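Local coordinates for putative Lipoprotein (Shewanella oneidensis, PDB 3U24) that is of unknown function but binds zinc and calcium ions and is probably related to metallopeptidases, at residues D98-L101 with S102-W106. Residues are numbered along the deposited sequence; the frame is centred on the assembly and turned at random.
Sequences DNLL and SSMAW
Two donors grip Leu-100 O: the backbone N of Met-104, 2.9 Å away and nearly straight (N-H...O 160°), and Ser-103 OG, also at 2.9 Å. The hydroxyl comes in more from the flank of the carbonyl, at a C=O...O angle of 115° and tilted from the carbonyl plane. Serine suits this place because its short side chain can fold back on its own helix: chi1 of 74° sets OG between the backbone N and the carbonyl carbon, facing the carbonyl three residues earlier. With an alanine in place of Ser-103 the hydroxyl is gone, and Leu-100 O would probably keep the amide of Met-104 alone of the two donors. Residues 98-106 form successive turns of helix 88-111, and the ordinary i+4 amide to i carbonyl bonds run on through Ser-103 N to Asn-99 O and Ala-105 N to Leu-101 O. On another side, Asp-98 O receives Ser-102 N, and a water donates to that same oxygen while accepting from Ser-102 OG at 3.0 Å; a serine suits this partly exposed place, since its hydroxyl can give its proton to the bridging water. Met-104, present as selenomethionine, shares the apolar face with Leu-100 and Leu-101; its extended chi2 carries SE to 4.0 Å from Leu-100 CG, the two side chains slanting across one another. The buried side chain of Leu-101 touches Phe-70 of helix 61-79 and Phe-32 of helix 25-39, while Asn-99 ND2 hydrogen-bonds to Phe-252 O of helix 243-254.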
loop_
_atom_site.group_PDB
_atom_site.type_symbol
_atom_site.label_atom_id
_atom_site.label_comp_id
_atom_site.label_asym_id
_atom_site.label_seq_id
_atom_site.Cartn_x
_atom_site.Cartn_y
_atom_site.Cartn_z
ATOM N N ASP A 98 -3.986 -18.460 -8.466
ATOM C CA ASP A 98 -3.692 -19.569 -7.566
ATOM C C ASP A 98 -3.338 -19.081 -6.140
ATOM O O ASP A 98 -3.891 -19.552 -5.139
ATOM C CB ASP A 98 -2.540 -20.363 -8.122
ATOM C CG ASP A 98 -2.448 -21.754 -7.553
ATOM O OD1 ASP A 98 -3.465 -22.352 -7.175
ATOM O OD2 ASP A 98 -1.341 -22.280 -7.520
ATOM N N ASN A 99 -2.414 -18.137 -6.075
ATOM C CA ASN A 99 -2.008 -17.534 -4.843
ATOM C C ASN A 99 -3.156 -16.800 -4.111
ATOM O O ASN A 99 -3.287 -16.922 -2.906
ATOM C CB ASN A 99 -0.859 -16.532 -5.085
ATOM C CG ASN A 99 -0.282 -16.015 -3.782
ATOM O OD1 ASN A 99 0.297 -16.777 -3.028
ATOM N ND2 ASN A 99 -0.487 -14.745 -3.493
ATOM N N LEU A 100 -3.958 -16.018 -4.829
ATOM C CA LEU A 100 -5.104 -15.379 -4.213
ATOM C C LEU A 100 -6.035 -16.440 -3.592
ATOM O O LEU A 100 -6.479 -16.305 -2.437
ATOM C CB LEU A 100 -5.874 -14.549 -5.238
ATOM C CG LEU A 100 -7.178 -13.907 -4.764
ATOM C CD1 LEU A 100 -6.837 -12.770 -3.810
ATOM C CD2 LEU A 100 -7.968 -13.458 -5.987
ATOM N N LEU A 101 -6.317 -17.497 -4.347
ATOM C CA LEU A 101 -7.159 -18.568 -3.837
ATOM C C LEU A 101 -6.559 -19.214 -2.566
ATOM O O LEU A 101 -7.254 -19.383 -1.552
ATOM C CB LEU A 101 -7.498 -19.612 -4.936
ATOM C CG LEU A 101 -8.414 -19.145 -6.099
ATOM C CD1 LEU A 101 -8.545 -20.201 -7.211
ATOM C CD2 LEU A 101 -9.791 -18.704 -5.606
ATOM N N SER A 102 -5.288 -19.573 -2.593
ATOM C CA SER A 102 -4.688 -20.206 -1.431
ATOM C C SER A 102 -4.728 -19.271 -0.243
ATOM O O SER A 102 -4.948 -19.684 0.875
ATOM C CB SER A 102 -3.237 -20.647 -1.706
ATOM O OG SER A 102 -3.237 -21.694 -2.651
ATOM N N SER A 103 -4.522 -18.002 -0.472
ATOM C CA SER A 103 -4.496 -17.093 0.650
ATOM C C SER A 103 -5.886 -16.826 1.224
ATOM O O SER A 103 -6.008 -16.623 2.404
ATOM C CB SER A 103 -3.792 -15.805 0.284
ATOM O OG SER A 103 -4.629 -15.049 -0.537
HETATM N N MSE A 104 -6.916 -16.837 0.405
HETATM C CA MSE A 104 -8.308 -16.788 0.915
HETATM C C MSE A 104 -8.621 -17.944 1.858
HETATM O O MSE A 104 -9.154 -17.728 2.961
HETATM C CB MSE A 104 -9.356 -16.721 -0.203
HETATM C CG MSE A 104 -9.316 -15.404 -1.015
HETATM SE SE MSE A 104 -10.298 -15.471 -2.730
HETATM C CE MSE A 104 -12.054 -15.849 -1.963
ATOM N N ALA A 105 -8.296 -19.162 1.432
ATOM C CA ALA A 105 -8.535 -20.344 2.232
ATOM C C ALA A 105 -7.790 -20.243 3.563
ATOM O O ALA A 105 -8.340 -20.537 4.630
ATOM C CB ALA A 105 -8.133 -21.611 1.479
ATOM N N TRP A 106 -6.531 -19.847 3.469
ATOM C CA TRP A 106 -5.666 -19.762 4.611
ATOM C C TRP A 106 -6.122 -18.700 5.576
ATOM O O TRP A 106 -6.037 -18.928 6.754
ATOM C CB TRP A 106 -4.237 -19.509 4.161
ATOM C CG TRP A 106 -3.258 -19.158 5.262
ATOM C CD1 TRP A 106 -2.484 -20.031 6.040
ATOM C CD2 TRP A 106 -2.917 -17.814 5.741
ATOM N NE1 TRP A 106 -1.709 -19.321 6.918
ATOM C CE2 TRP A 106 -1.901 -17.992 6.766
ATOM C CE3 TRP A 106 -3.281 -16.520 5.369
ATOM C CZ2 TRP A 106 -1.320 -16.907 7.427
ATOM C CZ3 TRP A 106 -2.693 -15.417 6.043
ATOM C CH2 TRP A 106 -1.743 -15.613 7.060
HETATM O O HOH W 1 -4.757 -22.347 -5.117
#